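Local coordinates for uncharacterized protein MJ0690 (Methanocaldococcus jannaschii, PDB 3K32) that is of unknown function but is predicted to be a tRNA methyltransferase subunit and probably binds a nucleotide through its HUP-type alpha/beta fold, at residues B[15-20]-B[154-159]; B[97-100]-B[104-107]. All coordinates share one frame; numbering follows the deposited sequence.

Interaction 1 of 2, residues B[15-20]-B[154-159]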
loop_
_atom_site.group_PDB
_atom_site.type_symbol
_atom_site.label_atom_id
_atom_site.label_comp_id
_atom_site.label_asym_id
_atom_site.label_seq_id
_atom_site.Cartn_x
_atom_site.Cartn_y
_atom_site.Cartn_z
ATOM N N GLY B 15 15.829 -7.263 5.417
ATOM C CA GLY B 15 15.859 -8.701 5.554
ATOM C C GLY B 15 14.722 -9.261 6.393
ATOM O O GLY B 15 14.552 -10.473 6.450
ATOM N N GLY B 16 13.947 -8.402 7.058
ATOM C CA GLY B 16 12.767 -8.887 7.778
ATOM C C GLY B 16 11.675 -9.412 6.835
ATOM O O GLY B 16 11.702 -9.160 5.623
ATOM N N LYS B 17 10.709 -10.142 7.374
ATOM C CA LYS B 17 9.680 -10.760 6.533
ATOM C C LYS B 17 8.830 -9.730 5.783
ATOM O O LYS B 17 8.441 -9.947 4.640
ATOM C CB LYS B 17 8.805 -11.727 7.330
ATOM C CG LYS B 17 8.077 -11.119 8.513
ATOM C CD LYS B 17 7.500 -12.208 9.409
ATOM C CE LYS B 17 6.521 -11.638 10.454
ATOM N NZ LYS B 17 5.336 -10.939 9.829
ATOM N N ASP B 18 8.572 -8.597 6.411
ATOM C CA ASP B 18 7.856 -7.535 5.723
ATOM C C ASP B 18 8.638 -6.982 4.537
ATOM O O ASP B 18 8.184 -7.030 3.396
ATOM C CB ASP B 18 7.492 -6.422 6.708
ATOM C CG ASP B 18 6.435 -6.865 7.703
ATOM O OD1 ASP B 18 5.451 -7.523 7.280
ATOM O OD2 ASP B 18 6.601 -6.576 8.906
ATOM N N SER B 19 9.810 -6.440 4.823
ATOM C CA SER B 19 10.715 -5.977 3.788
ATOM C C SER B 19 10.779 -6.981 2.636
ATOM O O SER B 19 10.795 -6.609 1.474
ATOM C CB SER B 19 12.111 -5.765 4.387
ATOM O OG SER B 19 12.974 -5.114 3.471
ATOM N N SER B 20 10.822 -8.260 2.975
ATOM C CA SER B 20 10.873 -9.321 1.983
ATOM C C SER B 20 9.578 -9.372 1.172
ATOM O O SER B 20 9.611 -9.550 -0.027
ATOM C CB SER B 20 11.122 -10.664 2.665
ATOM O OG SER B 20 12.341 -10.646 3.375
ATOM N N PHE B 154 6.570 -17.496 3.258
ATOM C CA PHE B 154 7.863 -17.814 3.845
ATOM C C PHE B 154 7.857 -18.891 4.909
ATOM O O PHE B 154 6.891 -19.060 5.654
ATOM C CB PHE B 154 8.518 -16.554 4.404
ATOM C CG PHE B 154 8.602 -15.419 3.413
ATOM C CD1 PHE B 154 9.370 -15.535 2.268
ATOM C CD2 PHE B 154 7.932 -14.222 3.649
ATOM C CE1 PHE B 154 9.446 -14.484 1.357
ATOM C CE2 PHE B 154 8.012 -13.159 2.749
ATOM C CZ PHE B 154 8.765 -13.289 1.597
ATOM N N ILE B 155 8.954 -19.635 4.956
ATOM C CA ILE B 155 9.257 -20.440 6.119
ATOM C C ILE B 155 9.909 -19.513 7.135
ATOM O O ILE B 155 10.824 -18.740 6.795
ATOM C CB ILE B 155 10.196 -21.586 5.770
ATOM C CG1 ILE B 155 9.590 -22.401 4.632
ATOM C CG2 ILE B 155 10.392 -22.493 6.981
ATOM C CD1 ILE B 155 8.322 -23.094 5.036
ATOM N N LEU B 156 9.426 -19.562 8.370
ATOM C CA LEU B 156 9.840 -18.585 9.374
ATOM C C LEU B 156 10.419 -19.195 10.654
ATOM O O LEU B 156 10.124 -20.343 11.008
ATOM C CB LEU B 156 8.661 -17.680 9.720
ATOM C CG LEU B 156 8.065 -16.919 8.539
ATOM C CD1 LEU B 156 6.774 -16.198 8.959
ATOM C CD2 LEU B 156 9.099 -15.950 7.971
ATOM N N GLU B 157 11.239 -18.409 11.349
ATOM C CA GLU B 157 11.819 -18.843 12.613
ATOM C C GLU B 157 12.181 -17.643 13.458
ATOM O O GLU B 157 12.552 -16.613 12.914
ATOM C CB GLU B 157 13.071 -19.664 12.359
ATOM C CG GLU B 157 13.280 -20.771 13.354
ATOM C CD GLU B 157 14.593 -21.481 13.141
ATOM O OE1 GLU B 157 14.606 -22.730 13.193
ATOM O OE2 GLU B 157 15.609 -20.787 12.910
ATOM N N GLU B 158 12.094 -17.778 14.782
ATOM C CA GLU B 158 12.403 -16.663 15.688
ATOM C C GLU B 158 13.896 -16.542 16.079
ATOM O O GLU B 158 14.559 -17.539 16.367
ATOM C CB GLU B 158 11.518 -16.718 16.945
ATOM C CG GLU B 158 12.154 -17.422 18.154
ATOM C CD GLU B 158 12.371 -16.492 19.350
ATOM O OE1 GLU B 158 13.387 -15.763 19.366
ATOM O OE2 GLU B 158 11.531 -16.496 20.279
ATOM N N ILE B 159 14.405 -15.308 16.078
ATOM C CA ILE B 159 15.770 -14.989 16.511
ATOM C C ILE B 159 15.721 -14.412 17.927
ATOM O O ILE B 159 15.047 -13.404 18.169
ATOM C CB ILE B 159 16.441 -13.938 15.578
ATOM C CG1 ILE B 159 16.318 -14.336 14.104
ATOM C CG2 ILE B 159 17.901 -13.699 15.968
ATOM C CD1 ILE B 159 16.767 -13.250 13.131
#

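Interaction 2 of 2, residues B[97-100]-B[104-107]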
loop_
_atom_site.group_PDB
_atom_site.type_symbol
_atom_site.label_atom_id
_atom_site.label_comp_id
_atom_site.label_asym_id
_atom_site.label_seq_id
_atom_site.Cartn_x
_atom_site.Cartn_y
_atom_site.Cartn_z
ATOM N N ILE B 97 19.250 11.200 -0.275
ATOM C CA ILE B 97 20.519 10.805 -0.869
ATOM C C ILE B 97 20.312 9.802 -1.997
ATOM O O ILE B 97 20.842 9.966 -3.087
ATOM C CB ILE B 97 21.471 10.198 0.185
ATOM C CG1 ILE B 97 21.824 11.239 1.260
ATOM C CG2 ILE B 97 22.730 9.665 -0.480
ATOM C CD1 ILE B 97 22.710 10.696 2.376
ATOM N N LEU B 98 19.540 8.761 -1.726
ATOM C CA LEU B 98 19.323 7.713 -2.711
ATOM C C LEU B 98 18.532 8.218 -3.908
ATOM O O LEU B 98 18.705 7.737 -5.021
ATOM C CB LEU B 98 18.639 6.505 -2.066
ATOM C CG LEU B 98 19.576 5.561 -1.299
ATOM C CD1 LEU B 98 20.641 5.051 -2.215
ATOM C CD2 LEU B 98 20.247 6.272 -0.143
ATOM N N ALA B 99 17.685 9.213 -3.681
ATOM C CA ALA B 99 16.884 9.792 -4.762
ATOM C C ALA B 99 17.694 10.547 -5.824
ATOM O O ALA B 99 17.159 10.926 -6.851
ATOM C CB ALA B 99 15.784 10.681 -4.197
ATOM N N ASP B 100 18.972 10.797 -5.560
ATOM C CA ASP B 100 19.838 11.437 -6.552
ATOM C C ASP B 100 20.393 10.395 -7.503
ATOM O O ASP B 100 20.828 10.731 -8.606
ATOM C CB ASP B 100 20.999 12.215 -5.891
ATOM C CG ASP B 100 20.533 13.490 -5.169
ATOM O OD1 ASP B 100 19.628 14.179 -5.676
ATOM O OD2 ASP B 100 21.079 13.811 -4.091
ATOM N N ILE B 104 13.654 5.135 -9.331
ATOM C CA ILE B 104 12.550 4.360 -8.759
ATOM C C ILE B 104 12.912 3.690 -7.431
ATOM O O ILE B 104 13.560 2.655 -7.397
ATOM C CB ILE B 104 11.985 3.321 -9.727
ATOM C CG1 ILE B 104 11.664 3.973 -11.073
ATOM C CG2 ILE B 104 10.742 2.681 -9.129
ATOM C CD1 ILE B 104 10.833 3.104 -11.987
ATOM N N LEU B 105 12.465 4.300 -6.337
ATOM C CA LEU B 105 12.846 3.897 -4.996
ATOM C C LEU B 105 11.677 3.267 -4.299
ATOM O O LEU B 105 10.568 3.801 -4.331
ATOM C CB LEU B 105 13.287 5.108 -4.184
ATOM C CG LEU B 105 14.779 5.267 -3.919
ATOM C CD1 LEU B 105 15.566 4.518 -4.974
ATOM C CD2 LEU B 105 15.144 6.738 -3.919
ATOM N N ALA B 106 11.931 2.135 -3.657
ATOM C CA ALA B 106 10.914 1.456 -2.873
ATOM C C ALA B 106 11.453 1.147 -1.482
ATOM O O ALA B 106 12.672 1.018 -1.304
ATOM C CB ALA B 106 10.476 0.176 -3.567
ATOM N N ASP B 107 10.550 1.020 -0.504
ATOM C CA ASP B 107 10.947 0.546 0.816
ATOM C C ASP B 107 9.839 -0.289 1.440
ATOM O O ASP B 107 8.870 -0.626 0.772
ATOM C CB ASP B 107 11.334 1.710 1.722
ATOM C CG ASP B 107 10.139 2.568 2.115
ATOM O OD1 ASP B 107 8.997 2.060 2.074
ATOM O OD2 ASP B 107 10.345 3.752 2.466
#

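Interaction 1 of 2, residues B[15-20]-B[154-159]
In F154, CG stands opposite the carbonyl carbon and beside the backbone N (chi1 -53°), which carries the ring toward the first turn of helix 17-28. In K17, CG lies between its own N and carbonyl carbon (chi1 59°), and the nearly extended chain that follows passes L156 before bending at its last torsion.

The ring meets the helix obliquely. Its CZ lies 3.7 Å from S20 CB, and its CE2 lies 3.8 Å from K17 O. L21, V24 and L199 also touch the ring, so a large, flat hydrocarbon suits this place between helix 17-28 and the antiparallel pair 154-159/193-199. With an alanine at F154 the ring is gone, and S20 CB is likely to face a gap. Farther along the strand, the K17 and L156 side chains cross at about a right angle, with K17 CD 4.1 Å from L156 CD1.

S20 presents CB to the ring while its OG gives a 2.8 Å bond to G16 O from above the carbonyl plane.

G16 is the N-cap of the helix, in a sequence matching the SGGxDS motif of PP-loop ATP pyrophosphatases, a HUP branch. S19 N and D18 OD2 hydrogen-bond a glycerol, probably from the crystallisation liquor, which may mark the pocket. No hydrogen bond crosses between the segments; mostly carbon-on-carbon packing backs a loop probably suited to phosphate.

Interaction 2 of 2, residues B[97-100]-B[104-107]
A small, buried, apolar contact joins the C-terminal end of helix 84-98 to strand 104-106 of the central parallel sheet, just where the chain turns from one to the other. Only three residues separate the two segments, and no hydrogen bond links them.

One methyl group does the work. L105 points toward the helix end, and its CD2 fits against the backbone joining L98 to A99: it lies 3.6 Å from A99 N, 3.6 Å from A99 CA and 3.7 Å from L98 C. The two beta carbons complete the seat, L98 CB and A99 CB each standing 4.0 Å from L105 CD2. The L98 side chain meets L105 with its CB alone, because CG is set opposite the carbonyl carbon (chi1 -81°) and leads the branched end elsewhere. At position 99 a methyl is enough: alanine lets the leucine come close to the main chain while still giving it a carbon surface, and I132 touches both A99 and L105. A leucine suits position 105 because one branch, CD2, reaches the main chain at L98 and A99.

Around this contact, L105 pairs through its backbone with Q133 and I135, while I104 and A106 pair with strand 8-12. At the strand's far end D107 OD2 is bonded to H91 NE2 of the same helix, a second tie between helix and sheet. A helix packed on the strand that follows it, within a parallel sheet of order 3-2-1-4-5, is characteristic of the Rossmann-like alpha/beta fold of the HUP clan.

Both interactions set a helix against a strand by van der Waals packing without a hydrogen bond across, yet they use different elements. Interaction 2 is fully buried and local, joining a helix to the next strand of the central parallel sheet. Interaction 1 is only partly buried and brings together segments 134 residues apart, the start of helix 17-28 and a strand of the separate antiparallel pair. Their chemistry follows: aliphatic carbon against backbone in interaction 2, but in interaction 1 an aromatic ring against S20 CB and the K17 carbonyl, with the lysine's aliphatic chain on L156, close behind a probable ligand-binding loop. The centres lie about 23 Å apart, on opposite sides of the chain's centre.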